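Heme-binding protein A (Haemophilus parasuis 29755, PDB 3TPA) probably binds glutathione as a family 5 solute-binding protein of the periplasmic binding protein class. Local coordinates at residues V488-N491 and G496-Q499; Q254-K257 and N262-E265; L221-T226 and T505-V510; G190-Q195 and G214-E219. The protein carries 1 engineered substitution. All blocks are in the same frame, centred on the assembly; numbering follows the deposited sequence.

Contact 1 of 4, residues V488-N491 and G496-Q499; sequences VPLN and GFVQ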
loop_
_atom_site.group_PDB
_atom_site.type_symbol
_atom_site.label_atom_id
_atom_site.label_comp_id
_atom_site.label_asym_id
_atom_site.label_seq_id
_atom_site.Cartn_x
_atom_site.Cartn_y
_atom_site.Cartn_z
ATOM N N VAL A 488 2.728 2.884 -14.908
ATOM C CA VAL A 488 3.193 1.635 -15.506
ATOM C C VAL A 488 3.389 1.852 -17.013
ATOM O O VAL A 488 2.428 1.851 -17.792
ATOM C CB VAL A 488 2.234 0.463 -15.263
ATOM C CG1 VAL A 488 2.690 -0.763 -16.033
ATOM C CG2 VAL A 488 2.138 0.125 -13.774
ATOM N N PRO A 489 4.645 2.064 -17.428
ATOM C CA PRO A 489 4.930 2.256 -18.858
ATOM C C PRO A 489 4.970 0.912 -19.581
ATOM O O PRO A 489 5.792 0.055 -19.256
ATOM C CB PRO A 489 6.320 2.910 -18.853
ATOM C CG PRO A 489 6.593 3.292 -17.394
ATOM C CD PRO A 489 5.841 2.278 -16.597
ATOM N N LEU A 490 4.084 0.731 -20.551
ATOM C CA LEU A 490 4.007 -0.518 -21.293
ATOM C C LEU A 490 4.376 -0.348 -22.758
ATOM O O LEU A 490 4.079 0.675 -23.364
ATOM C CB LEU A 490 2.585 -1.066 -21.256
ATOM C CG LEU A 490 1.958 -1.431 -19.927
ATOM C CD1 LEU A 490 0.491 -1.745 -20.148
ATOM C CD2 LEU A 490 2.697 -2.606 -19.316
ATOM N N ASN A 491 4.982 -1.370 -23.343
ATOM C CA ASN A 491 5.089 -1.391 -24.802
ATOM C C ASN A 491 3.706 -1.599 -25.414
ATOM O O ASN A 491 2.844 -2.248 -24.815
ATOM C CB ASN A 491 6.051 -2.470 -25.299
ATOM C CG ASN A 491 6.341 -2.337 -26.794
ATOM O OD1 ASN A 491 5.591 -2.844 -27.633
ATOM N ND2 ASN A 491 7.408 -1.612 -27.130
ATOM N N GLY A 496 -4.415 -5.993 -22.116
ATOM C CA GLY A 496 -5.196 -6.584 -21.043
ATOM C C GLY A 496 -4.581 -6.404 -19.672
ATOM O O GLY A 496 -5.044 -6.992 -18.685
ATOM N N PHE A 497 -3.526 -5.598 -19.606
ATOM C CA PHE A 497 -2.913 -5.283 -18.321
ATOM C C PHE A 497 -3.772 -4.245 -17.641
ATOM O O PHE A 497 -4.140 -3.255 -18.256
ATOM C CB PHE A 497 -1.503 -4.720 -18.494
ATOM C CG PHE A 497 -0.803 -4.420 -17.186
ATOM C CD1 PHE A 497 0.010 -5.368 -16.591
ATOM C CD2 PHE A 497 -0.980 -3.197 -16.545
ATOM C CE1 PHE A 497 0.649 -5.109 -15.390
ATOM C CE2 PHE A 497 -0.333 -2.928 -15.347
ATOM C CZ PHE A 497 0.482 -3.896 -14.762
ATOM N N VAL A 498 -4.085 -4.471 -16.370
ATOM C CA VAL A 498 -4.860 -3.518 -15.584
ATOM C C VAL A 498 -4.007 -3.023 -14.424
ATOM O O VAL A 498 -3.443 -3.816 -13.679
ATOM C CB VAL A 498 -6.143 -4.159 -15.028
ATOM C CG1 VAL A 498 -6.919 -3.158 -14.173
ATOM C CG2 VAL A 498 -7.009 -4.696 -16.158
ATOM N N GLN A 499 -3.893 -1.708 -14.281
ATOM C CA GLN A 499 -3.055 -1.161 -13.229
ATOM C C GLN A 499 -3.701 -1.491 -11.895
ATOM O O GLN A 499 -4.911 -1.393 -11.744
ATOM C CB GLN A 499 -2.900 0.352 -13.395
ATOM C CG GLN A 499 -1.500 0.853 -13.194
ATOM C CD GLN A 499 -1.410 2.358 -13.259
ATOM O OE1 GLN A 499 -2.265 3.019 -13.838
ATOM N NE2 GLN A 499 -0.375 2.911 -12.653
#

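Contact 2 of 4, residues Q254-K257 and N262-E265; sequences QMKK and NLLE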
loop_
_atom_site.group_PDB
_atom_site.type_symbol
_atom_site.label_atom_id
_atom_site.label_comp_id
_atom_site.label_asym_id
_atom_site.label_seq_id
_atom_site.Cartn_x
_atom_site.Cartn_y
_atom_site.Cartn_z
ATOM N N GLN A 254 7.672 12.918 -22.238
ATOM C CA GLN A 254 7.935 12.385 -23.568
ATOM C C GLN A 254 7.343 10.983 -23.806
ATOM O O GLN A 254 6.998 10.640 -24.943
ATOM C CB GLN A 254 9.430 12.386 -23.878
ATOM C CG GLN A 254 9.764 11.745 -25.231
ATOM C CD GLN A 254 9.092 12.464 -26.389
ATOM O OE1 GLN A 254 8.957 13.690 -26.384
ATOM N NE2 GLN A 254 8.662 11.702 -27.387
ATOM N N MET A 255 7.252 10.169 -22.749
ATOM C CA MET A 255 6.627 8.845 -22.869
ATOM C C MET A 255 5.171 9.004 -23.291
ATOM O O MET A 255 4.642 8.188 -24.032
ATOM C CB MET A 255 6.682 8.044 -21.558
ATOM C CG MET A 255 8.020 7.471 -21.169
ATOM S SD MET A 255 7.947 6.607 -19.567
ATOM C CE MET A 255 9.657 6.081 -19.403
ATOM N N LYS A 256 4.522 10.053 -22.795
ATOM C CA LYS A 256 3.137 10.338 -23.158
ATOM C C LYS A 256 2.977 10.662 -24.652
ATOM O O LYS A 256 1.869 10.645 -25.177
ATOM C CB LYS A 256 2.585 11.479 -22.302
ATOM C CG LYS A 256 2.142 11.051 -20.883
ATOM C CD LYS A 256 1.888 12.261 -19.987
ATOM C CE LYS A 256 1.457 11.860 -18.584
ATOM N NZ LYS A 256 1.252 13.073 -17.727
ATOM N N LYS A 257 4.084 10.958 -25.326
ATOM C CA LYS A 257 4.055 11.289 -26.752
ATOM C C LYS A 257 4.585 10.156 -27.626
ATOM O O LYS A 257 4.474 10.209 -28.852
ATOM C CB LYS A 257 4.865 12.557 -27.030
ATOM C CG LYS A 257 4.345 13.806 -26.314
ATOM C CD LYS A 257 5.339 14.949 -26.436
ATOM C CE LYS A 257 4.818 16.214 -25.780
ATOM N NZ LYS A 257 5.867 17.269 -25.723
ATOM N N ASN A 262 2.445 2.749 -24.154
ATOM C CA ASN A 262 1.134 2.896 -23.560
ATOM C C ASN A 262 1.377 3.187 -22.077
ATOM O O ASN A 262 1.594 2.264 -21.283
ATOM C CB ASN A 262 0.354 1.594 -23.744
ATOM C CG ASN A 262 -0.967 1.578 -22.995
ATOM O OD1 ASN A 262 -1.536 2.621 -22.671
ATOM N ND2 ASN A 262 -1.460 0.381 -22.717
ATOM N N LEU A 263 1.378 4.469 -21.714
ATOM C CA LEU A 263 1.680 4.864 -20.344
ATOM C C LEU A 263 0.415 4.862 -19.481
ATOM O O LEU A 263 -0.435 5.731 -19.627
ATOM C CB LEU A 263 2.320 6.256 -20.306
ATOM C CG LEU A 263 2.663 6.721 -18.880
ATOM C CD1 LEU A 263 3.838 5.917 -18.314
ATOM C CD2 LEU A 263 2.966 8.203 -18.842
ATOM N N LEU A 264 0.297 3.882 -18.590
ATOM C CA LEU A 264 -0.828 3.828 -17.655
ATOM C C LEU A 264 -0.504 4.599 -16.368
ATOM O O LEU A 264 0.625 4.545 -15.869
ATOM C CB LEU A 264 -1.174 2.378 -17.312
ATOM C CG LEU A 264 -1.474 1.423 -18.468
ATOM C CD1 LEU A 264 -1.661 0.001 -17.957
ATOM C CD2 LEU A 264 -2.701 1.879 -19.245
ATOM N N GLU A 265 -1.496 5.307 -15.825
ATOM C CA GLU A 265 -1.307 6.056 -14.581
ATOM C C GLU A 265 -2.555 6.049 -13.720
ATOM O O GLU A 265 -3.669 5.917 -14.215
ATOM C CB GLU A 265 -0.935 7.510 -14.868
ATOM C CG GLU A 265 -1.954 8.248 -15.735
ATOM C CD GLU A 265 -1.529 9.676 -16.008
ATOM O OE1 GLU A 265 -1.090 9.963 -17.138
ATOM O OE2 GLU A 265 -1.611 10.510 -15.086
HETATM O O HOH W 1 0.668 12.307 -15.125
#

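Contact 3 of 4, residues L221-T226 and T505-V510; sequences LIFSIT and TAFYGV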
loop_
_atom_site.group_PDB
_atom_site.type_symbol
_atom_site.label_atom_id
_atom_site.label_comp_id
_atom_site.label_asym_id
_atom_site.label_seq_id
_atom_site.Cartn_x
_atom_site.Cartn_y
_atom_site.Cartn_z
ATOM N N LEU A 221 7.548 -15.740 -18.992
ATOM C CA LEU A 221 7.722 -14.458 -18.358
ATOM C C LEU A 221 9.199 -14.320 -18.015
ATOM O O LEU A 221 9.767 -15.183 -17.340
ATOM C CB LEU A 221 6.896 -14.427 -17.072
ATOM C CG LEU A 221 5.889 -13.327 -16.765
ATOM C CD1 LEU A 221 4.915 -13.084 -17.916
ATOM C CD2 LEU A 221 5.135 -13.714 -15.476
ATOM N N ILE A 222 9.833 -13.249 -18.486
ATOM C CA ILE A 222 11.199 -12.963 -18.073
ATOM C C ILE A 222 11.272 -11.642 -17.325
ATOM O O ILE A 222 10.946 -10.596 -17.882
ATOM C CB ILE A 222 12.172 -12.907 -19.265
ATOM C CG1 ILE A 222 12.101 -14.200 -20.074
ATOM C CG2 ILE A 222 13.590 -12.668 -18.778
ATOM C CD1 ILE A 222 12.903 -14.160 -21.359
ATOM N N PHE A 223 11.699 -11.695 -16.064
ATOM C CA PHE A 223 12.035 -10.484 -15.323
ATOM C C PHE A 223 13.528 -10.184 -15.512
ATOM O O PHE A 223 14.373 -10.859 -14.923
ATOM C CB PHE A 223 11.754 -10.649 -13.832
ATOM C CG PHE A 223 10.279 -10.620 -13.454
ATOM C CD1 PHE A 223 9.899 -10.238 -12.181
ATOM C CD2 PHE A 223 9.299 -10.991 -14.358
ATOM C CE1 PHE A 223 8.548 -10.214 -11.812
ATOM C CE2 PHE A 223 7.957 -10.976 -14.004
ATOM C CZ PHE A 223 7.582 -10.585 -12.725
ATOM N N SER A 224 13.845 -9.177 -16.325
ATOM C CA SER A 224 15.236 -8.834 -16.609
ATOM C C SER A 224 15.713 -7.641 -15.789
ATOM O O SER A 224 15.198 -6.536 -15.927
ATOM C CB SER A 224 15.423 -8.544 -18.098
ATOM O OG SER A 224 16.718 -8.022 -18.356
ATOM N N ILE A 225 16.704 -7.864 -14.931
ATOM C CA ILE A 225 17.208 -6.773 -14.095
ATOM C C ILE A 225 17.980 -5.772 -14.952
ATOM O O ILE A 225 19.007 -6.098 -15.552
ATOM C CB ILE A 225 18.110 -7.253 -12.937
ATOM C CG1 ILE A 225 17.297 -8.007 -11.885
ATOM C CG2 ILE A 225 18.792 -6.071 -12.266
ATOM C CD1 ILE A 225 16.802 -9.359 -12.340
ATOM N N THR A 226 17.477 -4.548 -14.974
ATOM C CA THR A 226 17.969 -3.506 -15.849
ATOM C C THR A 226 18.045 -2.249 -15.013
ATOM O O THR A 226 17.094 -1.476 -14.971
ATOM C CB THR A 226 16.980 -3.270 -16.991
ATOM O OG1 THR A 226 16.518 -4.531 -17.500
ATOM C CG2 THR A 226 17.630 -2.447 -18.117
ATOM N N THR A 505 2.242 -5.596 -10.153
ATOM C CA THR A 505 2.089 -5.949 -11.567
ATOM C C THR A 505 1.776 -7.451 -11.731
ATOM O O THR A 505 2.654 -8.301 -11.576
ATOM C CB THR A 505 3.379 -5.646 -12.362
ATOM O OG1 THR A 505 4.474 -6.321 -11.739
ATOM C CG2 THR A 505 3.693 -4.142 -12.388
ATOM N N ALA A 506 0.531 -7.771 -12.050
ATOM C CA ALA A 506 0.143 -9.151 -12.346
ATOM C C ALA A 506 0.044 -9.345 -13.858
ATOM O O ALA A 506 -0.496 -8.498 -14.563
ATOM C CB ALA A 506 -1.192 -9.509 -11.666
ATOM N N PHE A 507 0.586 -10.447 -14.362
ATOM C CA PHE A 507 0.614 -10.677 -15.799
ATOM C C PHE A 507 -0.384 -11.727 -16.283
ATOM O O PHE A 507 -0.497 -11.972 -17.481
ATOM C CB PHE A 507 2.046 -10.940 -16.270
ATOM C CG PHE A 507 2.980 -9.795 -15.970
ATOM C CD1 PHE A 507 2.842 -8.580 -16.633
ATOM C CD2 PHE A 507 3.966 -9.917 -15.012
ATOM C CE1 PHE A 507 3.681 -7.518 -16.358
ATOM C CE2 PHE A 507 4.809 -8.859 -14.724
ATOM C CZ PHE A 507 4.664 -7.651 -15.399
ATOM N N TYR A 508 -1.133 -12.323 -15.356
ATOM C CA TYR A 508 -2.258 -13.170 -15.742
ATOM C C TYR A 508 -3.294 -12.301 -16.432
ATOM O O TYR A 508 -3.517 -11.169 -16.027
ATOM C CB TYR A 508 -2.897 -13.853 -14.528
ATOM C CG TYR A 508 -3.994 -14.819 -14.930
ATOM C CD1 TYR A 508 -3.681 -16.042 -15.536
ATOM C CD2 TYR A 508 -5.334 -14.500 -14.741
ATOM C CE1 TYR A 508 -4.676 -16.928 -15.916
ATOM C CE2 TYR A 508 -6.336 -15.377 -15.120
ATOM C CZ TYR A 508 -5.996 -16.589 -15.708
ATOM O OH TYR A 508 -6.986 -17.461 -16.083
ATOM N N GLY A 509 -3.937 -12.822 -17.468
ATOM C CA GLY A 509 -4.911 -12.029 -18.201
ATOM C C GLY A 509 -4.285 -11.108 -19.246
ATOM O O GLY A 509 -4.990 -10.482 -20.033
ATOM N N VAL A 510 -2.959 -11.025 -19.257
ATOM C CA VAL A 510 -2.257 -10.183 -20.229
ATOM C C VAL A 510 -1.867 -10.980 -21.482
ATOM O O VAL A 510 -1.506 -12.159 -21.402
ATOM C CB VAL A 510 -0.998 -9.530 -19.619
ATOM C CG1 VAL A 510 -0.197 -8.783 -20.683
ATOM C CG2 VAL A 510 -1.372 -8.590 -18.480
#

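Contact 4 of 4, residues G190-Q195 and G214-E219; sequences GPFIFQ and GKADIE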
loop_
_atom_site.group_PDB
_atom_site.type_symbol
_atom_site.label_atom_id
_atom_site.label_comp_id
_atom_site.label_asym_id
_atom_site.label_seq_id
_atom_site.Cartn_x
_atom_site.Cartn_y
_atom_site.Cartn_z
ATOM N N GLY A 190 -0.597 -20.603 -8.195
ATOM C CA GLY A 190 -0.787 -19.457 -9.065
ATOM C C GLY A 190 -0.640 -19.691 -10.559
ATOM O O GLY A 190 -0.308 -20.786 -11.003
ATOM N N PRO A 191 -0.892 -18.638 -11.349
ATOM C CA PRO A 191 -0.923 -18.687 -12.821
ATOM C C PRO A 191 0.433 -18.896 -13.481
ATOM O O PRO A 191 0.454 -19.276 -14.650
ATOM C CB PRO A 191 -1.509 -17.317 -13.207
ATOM C CG PRO A 191 -1.212 -16.429 -12.028
ATOM C CD PRO A 191 -1.324 -17.327 -10.826
ATOM N N PHE A 192 1.533 -18.657 -12.768
ATOM C CA PHE A 192 2.862 -18.891 -13.322
ATOM C C PHE A 192 3.711 -19.753 -12.401
ATOM O O PHE A 192 3.568 -19.710 -11.177
ATOM C CB PHE A 192 3.581 -17.570 -13.635
ATOM C CG PHE A 192 2.893 -16.749 -14.696
ATOM C CD1 PHE A 192 3.131 -16.993 -16.040
ATOM C CD2 PHE A 192 2.004 -15.749 -14.350
ATOM C CE1 PHE A 192 2.501 -16.251 -17.019
ATOM C CE2 PHE A 192 1.362 -15.003 -15.324
ATOM C CZ PHE A 192 1.617 -15.262 -16.669
ATOM N N ILE A 193 4.585 -20.544 -13.018
ATOM C CA ILE A 193 5.503 -21.442 -12.325
ATOM C C ILE A 193 6.927 -20.895 -12.356
ATOM O O ILE A 193 7.455 -20.562 -13.422
ATOM C CB ILE A 193 5.513 -22.810 -13.013
ATOM C CG1 ILE A 193 4.128 -23.469 -12.902
ATOM C CG2 ILE A 193 6.614 -23.696 -12.423
ATOM C CD1 ILE A 193 3.917 -24.617 -13.874
ATOM N N PHE A 194 7.545 -20.789 -11.191
ATOM C CA PHE A 194 8.938 -20.357 -11.096
ATOM C C PHE A 194 9.860 -21.415 -11.716
ATOM O O PHE A 194 9.936 -22.549 -11.233
ATOM C CB PHE A 194 9.277 -20.115 -9.619
ATOM C CG PHE A 194 10.728 -19.802 -9.344
ATOM C CD1 PHE A 194 11.229 -18.523 -9.515
ATOM C CD2 PHE A 194 11.579 -20.788 -8.864
ATOM C CE1 PHE A 194 12.562 -18.236 -9.239
ATOM C CE2 PHE A 194 12.907 -20.512 -8.584
ATOM C CZ PHE A 194 13.403 -19.238 -8.771
ATOM N N GLN A 195 10.566 -21.038 -12.777
ATOM C CA GLN A 195 11.511 -21.944 -13.421
ATOM C C GLN A 195 12.689 -22.227 -12.494
ATOM O O GLN A 195 13.385 -21.307 -12.066
ATOM C CB GLN A 195 12.009 -21.350 -14.741
ATOM C CG GLN A 195 12.284 -22.383 -15.820
ATOM C CD GLN A 195 12.807 -21.762 -17.101
ATOM O OE1 GLN A 195 12.151 -21.812 -18.142
ATOM N NE2 GLN A 195 13.994 -21.172 -17.031
ATOM N N GLY A 214 -8.074 -21.131 -15.541
ATOM C CA GLY A 214 -7.734 -21.317 -16.941
ATOM C C GLY A 214 -6.325 -20.819 -17.194
ATOM O O GLY A 214 -5.891 -19.847 -16.580
ATOM N N LYS A 215 -5.612 -21.489 -18.093
ATOM C CA LYS A 215 -4.219 -21.172 -18.391
ATOM C C LYS A 215 -4.025 -19.753 -18.935
ATOM O O LYS A 215 -4.818 -19.280 -19.742
ATOM C CB LYS A 215 -3.664 -22.190 -19.384
ATOM C CG LYS A 215 -2.499 -21.674 -20.192
ATOM C CD LYS A 215 -2.182 -22.588 -21.355
ATOM C CE LYS A 215 -1.047 -23.512 -20.989
ATOM N NZ LYS A 215 0.158 -22.746 -20.567
ATOM N N ALA A 216 -2.962 -19.088 -18.487
ATOM C CA ALA A 216 -2.634 -17.726 -18.912
ATOM C C ALA A 216 -2.328 -17.646 -20.401
ATOM O O ALA A 216 -1.891 -18.621 -21.008
ATOM C CB ALA A 216 -1.452 -17.194 -18.130
ATOM N N ASP A 217 -2.538 -16.468 -20.982
ATOM C CA ASP A 217 -2.305 -16.289 -22.413
ATOM C C ASP A 217 -0.824 -16.286 -22.730
ATOM O O ASP A 217 -0.422 -16.724 -23.800
ATOM C CB ASP A 217 -2.979 -15.014 -22.931
ATOM C CG ASP A 217 -4.489 -15.037 -22.748
ATOM O OD1 ASP A 217 -5.154 -15.897 -23.366
ATOM O OD2 ASP A 217 -5.013 -14.190 -21.994
ATOM N N ILE A 218 -0.007 -15.800 -21.796
ATOM C CA ILE A 218 1.440 -15.722 -22.019
ATOM C C ILE A 218 2.190 -16.953 -21.510
ATOM O O ILE A 218 2.093 -17.316 -20.334
ATOM C CB ILE A 218 2.048 -14.465 -21.377
ATOM C CG1 ILE A 218 1.435 -13.214 -21.994
ATOM C CG2 ILE A 218 3.560 -14.445 -21.561
ATOM C CD1 ILE A 218 1.703 -11.962 -21.200
ATOM N N GLU A 219 2.966 -17.576 -22.388
ATOM C CA GLU A 219 3.651 -18.817 -22.042
ATOM C C GLU A 219 4.915 -18.650 -21.203
ATOM O O GLU A 219 5.244 -19.522 -20.406
ATOM C CB GLU A 219 3.970 -19.621 -23.309
ATOM C CG GLU A 219 2.777 -20.395 -23.835
ATOM C CD GLU A 219 2.467 -21.618 -22.991
ATOM O OE1 GLU A 219 1.309 -22.084 -23.024
ATOM O OE2 GLU A 219 3.385 -22.121 -22.304
HETATM O O HOH W 2 -1.717 -20.130 -16.123
#

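Contact 1 of 4, residues V488-N491 and G496-Q499
Q499, whose CG rests 3.8 Å from V488 CG2, is anchored by its amide: NE2 hydrogen-bonds the carbonyl O of N486, on the strand just ahead of V488. The aliphatic part of the glutamine lies along the valine, the two side chains sliding past each other in opposite directions, and NE2 itself comes to 3.9 Å from V488 CG2. The other valine branch serves a different neighbour. With CG1 anti to the backbone N (chi1 174°), that methyl meets the F497 ring obliquely, 3.8 Å from CE2. Two residues on, L490 meets the same ring differently: CD2 lies over a ring face, and CD1 is 3.9 Å from F497 CB. No hydrogen bond joins the two segments.

Segment 488-491 ends strand 478-491, which is antiparallel to strand 261-276 in a six-stranded mixed sheet. After N491 the chain turns back by way of the short strand 494-495. From there 496-499 runs as a loop across strands 478-491 and 261-276, where L264 touches L490, F497 and Q499. F497 also touches T505, F507 and V510 further along the same loop. V243, from strand 243-244 of another sheet, packs against the side chains of both V488 and L490.

Contact 2 of 4, residues Q254-K257 and N262-E265
K256 crosses L263 and E265 in turn, its long side chain reaching from the turn after helix 249-255 toward strand 261-276. CG sits 3.6 Å from L263 CD2. With CG anti to the carbonyl carbon (chi1 -80°) and the rest of the chain extended, the methylenes run over the leucine methyl, CE still 4.0 Å from L263 CD2, before the ammonium arrives at the glutamate. There the two side chains meet at about a right angle. K256 NZ and E265 OE1 form only a long salt bridge of 3.9 Å, and the firmer link goes through a water that accepts from K256 NZ at 2.8 Å and donates to E265 OE2 at 2.9 Å. Each carboxylate oxygen thus faces the lysine in its own way, one directly and one through solvent.

E265 turns CG into the crowded position between its backbone N and carbonyl carbon (chi1 57°), and its extended chain also touches I485 and Y487 of the adjoining strand. L263 puts both methyls to use: CD2 under the lysine, and CD1 in a looser contact, 4.4 Å from M255 SD. M255 leaves its backbone toward the strand, and its straight chain carries the sulfur and methyl past L263 to P247 and to Y233 of helix 229-237. K257 N donates to Q254 O in a turn that carries the chain from the helix toward the strand. This is a helix-loop-strand connection, with side chains of the helix and the following turn laid on the strand it leads into.

Contact 3 of 4, residues L221-T226 and T505-V510
L221 and F507 are the nearest residues of the two backbones, their CA atoms 8.4 Å apart, and no hydrogen bond bridges the gap. Segment 221-226 is extended, forming strand 220-225 as far as I225. The other segment ends in a type II beta turn from F507 to V510, closed by a bond of 3.2 Å from V510 N to F507 O, with G509 taking the positive phi of 83° that the third place of such a turn requires.

Side chains do all the joining, and F507 is central to it. A chi1 of -59° sets its ring beside its own backbone N and sends it off the chain toward the strand. L221 meets its near part from one side with both methyls: CD1 is 3.9 Å from F507 CB, and CD2 approaches the ring obliquely, 4.0 Å from F507 CD2. At the far end F223 CZ comes to the edge of the F507 ring, close to its plane, 3.8 Å from CE2.

Both phenylalanines and L221 are buried. On the sheet, L221 and F223 pack against Y205 and V203 of strand 202-207, which runs antiparallel to 220-225, while N12 of the parallel strand 9-14 touches both F223 and F507. Q38 of helix 36-39 lies against L221 and F223; its NE2 bonds T505 O, and its OE1 receives a weak bond from F507 N.

Contact 4 of 4, residues G190-Q195 and G214-E219
F192 and A216 join an outermost strand of a five-stranded mixed sheet, 192-194, to the loop between its strands 202-207 and 220-225. Strand 202-207 lies between the two strands in the sheet, so the contact closes over the end of an antiparallel three-strand meander.

The apolar part is small. F192, at a chi1 of -63°, swings its ring from the strand toward the loop. The methyl of A216, pointing at the strand, lies 3.9 Å from F192 CZ and meets the ring obliquely. Beside it, the P191 ring packs on Y211 and Y508.

Polar links across the gap are indirect. A single water donates to P191 O at 2.8 Å and accepts from A216 N at 2.9 Å, bridging the backbones where they come nearest, the CA atoms of P191 and A216 being 6.4 Å apart. The carbonyl O of I218 is turned to the edge of the F192 ring, near its plane and 3.5 Å from CE1, so the partial positive charge of the ring hydrogens probably favours it.

Within the loop, a salt bridge spans the bend on the side away from the strand: K215 NZ bonds E219 OE1 at 2.8 Å, approaching from above the carboxylate plane, 40° out of it.

How the contacts relate
Contacts 2, 1, 3 and 4 follow one another in space, each touching the next. Contacts 1 and 2, with centres about 10 Å apart, share a sheet: L490 O to N262 N and V488 N to L264 O, each 2.8 Å, pair their strands. Contact 1 also touches contact 3, again about 10 Å between centres, where F497 CE1 lies 4.0 Å from F507 CE1. Contacts 3 and 4, about 11 Å apart, are joined by Y508 OH and G214 O at 2.7 Å. The ends, contacts 2 and 4, stand about 27 Å apart between centres. Along the chain, contacts 1 and 2 are nested within the loop that contact 3 closes.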